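Local coordinates for beta-lactamase-like protein (Koribacter versatilis, PDB 6B9V), which probably hydrolyses the diphosphate bond of reactive FAD photoproducts, as a metal-dependent diphosphatase of the PhnP family with a metallo-beta-lactamase fold, at residues D47-F59 against D72-G86. Sequence-based numbering, arbitrary orientation.
With MN (manganese (II) ion), chain D; MN (manganese (II) ion), chain C.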
loop_
_atom_site.group_PDB
_atom_site.type_symbol
_atom_site.label_atom_id
_atom_site.label_comp_id
_atom_site.label_asym_id
_atom_site.label_seq_id
_atom_site.Cartn_x
_atom_site.Cartn_y
_atom_site.Cartn_z
ATOM N N ASP A 47 4.169 -9.067 -26.855
ATOM C CA ASP A 47 5.496 -9.362 -27.398
ATOM C C ASP A 47 6.522 -9.563 -26.293
ATOM O O ASP A 47 7.672 -9.145 -26.423
ATOM C CB ASP A 47 5.935 -8.240 -28.344
ATOM C CG ASP A 47 7.072 -8.654 -29.272
ATOM O OD1 ASP A 47 7.131 -9.839 -29.659
ATOM O OD2 ASP A 47 7.905 -7.788 -29.618
ATOM N N GLY A 48 6.103 -10.189 -25.194
ATOM C CA GLY A 48 7.017 -10.480 -24.095
ATOM C C GLY A 48 7.293 -9.295 -23.184
ATOM O O GLY A 48 8.131 -9.369 -22.290
ATOM N N LYS A 49 6.572 -8.199 -23.413
ATOM C CA LYS A 49 6.722 -6.965 -22.647
ATOM C C LYS A 49 5.513 -6.752 -21.735
ATOM O O LYS A 49 4.413 -7.256 -22.010
ATOM C CB LYS A 49 6.878 -5.746 -23.585
ATOM C CG LYS A 49 8.015 -5.825 -24.582
ATOM C CD LYS A 49 9.373 -5.828 -23.894
ATOM C CE LYS A 49 10.502 -5.837 -24.921
ATOM N NZ LYS A 49 10.358 -6.974 -25.858
ATOM N N LEU A 50 5.730 -5.987 -20.666
ATOM C CA LEU A 50 4.683 -5.632 -19.714
ATOM C C LEU A 50 4.719 -4.128 -19.429
ATOM O O LEU A 50 5.729 -3.596 -18.960
ATOM C CB LEU A 50 4.846 -6.435 -18.416
ATOM C CG LEU A 50 3.740 -6.446 -17.346
ATOM C CD1 LEU A 50 3.975 -7.602 -16.372
ATOM C CD2 LEU A 50 3.671 -5.130 -16.576
ATOM N N VAL A 51 3.605 -3.455 -19.701
ATOM C CA VAL A 51 3.486 -2.020 -19.474
ATOM C C VAL A 51 2.436 -1.777 -18.406
ATOM O O VAL A 51 1.319 -2.260 -18.507
ATOM C CB VAL A 51 3.130 -1.270 -20.770
ATOM C CG1 VAL A 51 2.880 0.209 -20.489
ATOM C CG2 VAL A 51 4.267 -1.446 -21.803
ATOM N N LEU A 52 2.823 -1.064 -17.355
ATOM C CA LEU A 52 1.953 -0.837 -16.212
ATOM C C LEU A 52 1.380 0.570 -16.265
ATOM O O LEU A 52 2.114 1.527 -16.506
ATOM C CB LEU A 52 2.731 -1.041 -14.907
ATOM C CG LEU A 52 2.019 -0.730 -13.598
ATOM C CD1 LEU A 52 0.855 -1.683 -13.385
ATOM C CD2 LEU A 52 3.016 -0.817 -12.441
ATOM N N ILE A 53 0.079 0.701 -16.030
ATOM C CA ILE A 53 -0.521 2.024 -15.966
ATOM C C ILE A 53 -0.878 2.282 -14.518
ATOM O O ILE A 53 -1.800 1.645 -13.978
ATOM C CB ILE A 53 -1.776 2.167 -16.875
ATOM C CG1 ILE A 53 -1.409 1.895 -18.337
ATOM C CG2 ILE A 53 -2.369 3.572 -16.743
ATOM C CD1 ILE A 53 -2.574 2.077 -19.308
ATOM N N ASP A 54 -0.103 3.193 -13.916
ATOM C CA ASP A 54 -0.228 3.671 -12.521
ATOM C C ASP A 54 0.316 2.665 -11.496
ATOM O O ASP A 54 0.279 1.459 -11.703
ATOM C CB ASP A 54 -1.688 4.042 -12.190
ATOM C CG ASP A 54 -2.131 5.340 -12.877
ATOM O OD1 ASP A 54 -1.251 6.111 -13.317
ATOM O OD2 ASP A 54 -3.349 5.596 -12.974
ATOM N N THR A 55 0.847 3.182 -10.394
ATOM C CA THR A 55 1.360 2.328 -9.331
ATOM C C THR A 55 0.605 2.624 -8.049
ATOM O O THR A 55 0.994 3.517 -7.293
ATOM C CB THR A 55 2.871 2.533 -9.096
ATOM O OG1 THR A 55 3.136 3.916 -8.850
ATOM C CG2 THR A 55 3.680 2.054 -10.312
ATOM N N THR A 56 -0.472 1.878 -7.813
ATOM C CA THR A 56 -1.365 2.154 -6.693
ATOM C C THR A 56 -0.729 1.708 -5.383
ATOM O O THR A 56 0.216 0.937 -5.390
ATOM C CB THR A 56 -2.738 1.438 -6.843
ATOM O OG1 THR A 56 -2.635 0.068 -6.405
ATOM C CG2 THR A 56 -3.253 1.511 -8.289
ATOM N N PRO A 57 -1.244 2.207 -4.258
ATOM C CA PRO A 57 -0.776 1.701 -2.964
ATOM C C PRO A 57 -0.938 0.189 -2.819
ATOM O O PRO A 57 -0.313 -0.386 -1.924
ATOM C CB PRO A 57 -1.660 2.443 -1.955
ATOM C CG PRO A 57 -2.834 3.025 -2.795
ATOM C CD PRO A 57 -2.190 3.325 -4.105
ATOM N N ASP A 58 -1.748 -0.446 -3.665
ATOM C CA ASP A 58 -1.876 -1.910 -3.635
ATOM C C ASP A 58 -0.934 -2.630 -4.594
ATOM O O ASP A 58 -1.102 -3.817 -4.845
ATOM C CB ASP A 58 -3.327 -2.326 -3.944
ATOM C CG ASP A 58 -4.308 -1.770 -2.939
ATOM O OD1 ASP A 58 -4.010 -1.833 -1.724
ATOM O OD2 ASP A 58 -5.374 -1.249 -3.349
ATOM N N PHE A 59 0.074 -1.931 -5.101
ATOM C CA PHE A 59 0.895 -2.530 -6.149
ATOM C C PHE A 59 1.580 -3.832 -5.725
ATOM O O PHE A 59 1.604 -4.780 -6.498
ATOM C CB PHE A 59 1.956 -1.555 -6.664
ATOM C CG PHE A 59 2.902 -2.205 -7.641
ATOM C CD1 PHE A 59 2.477 -2.526 -8.924
ATOM C CD2 PHE A 59 4.182 -2.561 -7.252
ATOM C CE1 PHE A 59 3.322 -3.167 -9.811
ATOM C CE2 PHE A 59 5.040 -3.217 -8.145
ATOM C CZ PHE A 59 4.610 -3.511 -9.419
ATOM N N ASP A 72 8.452 -3.518 -17.887
ATOM C CA ASP A 72 9.244 -2.885 -18.934
ATOM C C ASP A 72 9.058 -1.378 -19.015
ATOM O O ASP A 72 9.962 -0.659 -19.434
ATOM C CB ASP A 72 8.942 -3.549 -20.274
ATOM C CG ASP A 72 9.348 -5.019 -20.275
ATOM O OD1 ASP A 72 10.559 -5.298 -20.444
ATOM O OD2 ASP A 72 8.470 -5.884 -20.051
ATOM N N ALA A 73 7.887 -0.902 -18.629
ATOM C CA ALA A 73 7.639 0.523 -18.590
ATOM C C ALA A 73 6.455 0.793 -17.674
ATOM O O ALA A 73 5.562 -0.049 -17.530
ATOM C CB ALA A 73 7.378 1.070 -20.009
ATOM N N ILE A 74 6.469 1.960 -17.034
ATOM C CA ILE A 74 5.342 2.417 -16.233
ATOM C C ILE A 74 4.832 3.736 -16.794
ATOM O O ILE A 74 5.612 4.655 -17.070
ATOM C CB ILE A 74 5.731 2.592 -14.747
ATOM C CG1 ILE A 74 6.245 1.260 -14.187
ATOM C CG2 ILE A 74 4.539 3.150 -13.934
ATOM C CD1 ILE A 74 6.808 1.332 -12.794
ATOM N N VAL A 75 3.522 3.824 -16.971
ATOM C CA VAL A 75 2.893 5.017 -17.529
ATOM C C VAL A 75 1.887 5.577 -16.519
ATOM O O VAL A 75 1.074 4.819 -15.993
ATOM C CB VAL A 75 2.179 4.694 -18.860
ATOM C CG1 VAL A 75 1.510 5.945 -19.423
ATOM C CG2 VAL A 75 3.175 4.150 -19.875
ATOM N N TYR A 76 1.938 6.882 -16.248
ATOM C CA TYR A 76 1.027 7.492 -15.278
ATOM C C TYR A 76 -0.115 8.300 -15.897
ATOM O O TYR A 76 0.105 9.085 -16.827
ATOM C CB TYR A 76 1.808 8.401 -14.320
ATOM C CG TYR A 76 2.612 7.599 -13.317
ATOM C CD1 TYR A 76 3.937 7.268 -13.570
ATOM C CD2 TYR A 76 2.036 7.155 -12.138
ATOM C CE1 TYR A 76 4.682 6.516 -12.659
ATOM C CE2 TYR A 76 2.759 6.401 -11.227
ATOM C CZ TYR A 76 4.093 6.097 -11.487
ATOM O OH TYR A 76 4.829 5.343 -10.586
ATOM N N THR A 77 -1.321 8.134 -15.347
ATOM C CA THR A 77 -2.448 9.003 -15.716
ATOM C C THR A 77 -2.356 10.377 -15.019
ATOM O O THR A 77 -2.581 11.422 -15.651
ATOM C CB THR A 77 -3.808 8.348 -15.367
ATOM O OG1 THR A 77 -3.861 8.079 -13.960
ATOM C CG2 THR A 77 -4.009 7.052 -16.149
ATOM N N HIS A 78 -2.023 10.370 -13.721
ATOM C CA HIS A 78 -1.908 11.596 -12.932
ATOM C C HIS A 78 -1.312 11.280 -11.565
ATOM O O HIS A 78 -0.990 10.123 -11.279
ATOM C CB HIS A 78 -3.268 12.324 -12.765
ATOM C CG HIS A 78 -4.291 11.574 -11.961
ATOM N ND1 HIS A 78 -4.660 10.269 -12.242
ATOM C CD2 HIS A 78 -5.083 11.958 -10.927
ATOM C CE1 HIS A 78 -5.604 9.887 -11.409
ATOM N NE2 HIS A 78 -5.880 10.891 -10.595
ATOM N N GLY A 79 -1.192 12.306 -10.727
ATOM C CA GLY A 79 -0.386 12.214 -9.513
ATOM C C GLY A 79 -1.077 12.030 -8.174
ATOM O O GLY A 79 -0.424 12.125 -7.125
ATOM N N HIS A 80 -2.384 11.771 -8.191
ATOM C CA HIS A 80 -3.116 11.503 -6.957
ATOM C C HIS A 80 -2.579 10.260 -6.250
ATOM O O HIS A 80 -2.042 9.354 -6.877
ATOM C CB HIS A 80 -4.619 11.357 -7.240
ATOM C CG HIS A 80 -5.306 12.670 -7.469
ATOM N ND1 HIS A 80 -6.546 12.778 -8.061
ATOM C CD2 HIS A 80 -4.916 13.932 -7.177
ATOM C CE1 HIS A 80 -6.887 14.056 -8.130
ATOM N NE2 HIS A 80 -5.916 14.774 -7.601
ATOM N N ALA A 81 -2.714 10.244 -4.929
ATOM C CA ALA A 81 -2.119 9.206 -4.096
ATOM C C ALA A 81 -2.515 7.778 -4.477
ATOM O O ALA A 81 -1.664 6.862 -4.443
ATOM C CB ALA A 81 -2.469 9.471 -2.637
ATOM N N ASP A 82 -3.788 7.582 -4.842
ATOM C CA ASP A 82 -4.256 6.249 -5.187
ATOM C C ASP A 82 -3.660 5.738 -6.506
ATOM O O ASP A 82 -3.872 4.569 -6.859
ATOM C CB ASP A 82 -5.806 6.181 -5.226
ATOM C CG ASP A 82 -6.457 7.293 -6.063
ATOM O OD1 ASP A 82 -6.063 8.471 -5.973
ATOM O OD2 ASP A 82 -7.416 6.964 -6.790
ATOM N N HIS A 83 -2.887 6.583 -7.192
ATOM C CA HIS A 83 -2.268 6.220 -8.470
ATOM C C HIS A 83 -0.737 6.194 -8.413
ATOM O O HIS A 83 -0.092 5.751 -9.359
ATOM C CB HIS A 83 -2.739 7.196 -9.566
ATOM C CG HIS A 83 -4.227 7.204 -9.739
ATOM N ND1 HIS A 83 -4.861 6.481 -10.730
ATOM C CD2 HIS A 83 -5.211 7.772 -8.999
ATOM C CE1 HIS A 83 -6.169 6.629 -10.608
ATOM N NE2 HIS A 83 -6.407 7.419 -9.576
ATOM N N ILE A 84 -0.156 6.670 -7.314
ATOM C CA ILE A 84 1.315 6.759 -7.235
ATOM C C ILE A 84 1.952 6.103 -6.005
ATOM O O ILE A 84 3.136 5.750 -6.066
ATOM C CB ILE A 84 1.826 8.236 -7.278
ATOM C CG1 ILE A 84 1.466 9.002 -5.997
ATOM C CG2 ILE A 84 1.328 8.958 -8.539
ATOM C CD1 ILE A 84 2.252 10.305 -5.802
ATOM N N LEU A 85 1.215 5.918 -4.906
ATOM C CA LEU A 85 1.928 5.523 -3.664
ATOM C C LEU A 85 2.654 4.164 -3.731
ATOM O O LEU A 85 3.560 3.904 -2.920
ATOM C CB LEU A 85 0.970 5.521 -2.467
ATOM C CG LEU A 85 0.702 6.914 -1.891
ATOM C CD1 LEU A 85 -0.232 6.866 -0.686
ATOM C CD2 LEU A 85 1.999 7.672 -1.554
ATOM N N GLY A 86 2.304 3.316 -4.698
ATOM C CA GLY A 86 2.946 2.006 -4.835
ATOM C C GLY A 86 4.334 1.981 -5.479
ATOM O O GLY A 86 4.993 0.910 -5.626
HETATM MN MN MN D . -7.546 11.375 -9.168
HETATM MN MN MN C . -8.245 8.007 -8.561
HETATM O O HOH W 1 8.631 -8.576 -19.555
#
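The imidazole of His83 meets the carboxylate of Asp54 through its edge: His83 ND1 donates to Asp54 OD2 at 2.8 Å, with the oxygen 14° out of the ring plane. The two flat groups stand 82° apart, and the nitrogen reaches OD2 from above the carboxylate plane. His78 CE1 lies over the centre of one face of the His83 ring, 3.1 Å above its plane. At the edge of the Tyr76 ring sit His83 O, in plane, and Thr55 OG1, which shares a 2.8 Å hydrogen bond with Tyr76 OH; either may donate. His83 NE2 binds a manganese at 2.2 Å, so Asp54, a second-shell residue, helps hold the ring's rotation and may strengthen it as a ligand. With CG anti to its carbonyl carbon (chi1 -72°), Asp54 turns its carboxylate to Thr77 as well: Thr77 OG1 donates to the syn lone pair of Asp54 OD2, and Thr77 N to Asp54 OD1 at 2.9 Å. Thr77 OG1 in turn accepts from His78 ND1, whose NE2 holds the second manganese. His78, His80, Asp82 and His83 form the HxHxDH motif of the metallo-beta-lactamase fold, and Asp178 bridges both ions. The motif follows strand 73-75, which pairs in parallel with strand 49-53 across a beta-alpha-beta crossover; the bond from Val75 N to Leu52 O measures 2.7 Å. At the start of the paired strands, Asp72 OD2 accepts from Leu50 N on its anti side, and a water links this oxygen to Gly48 O.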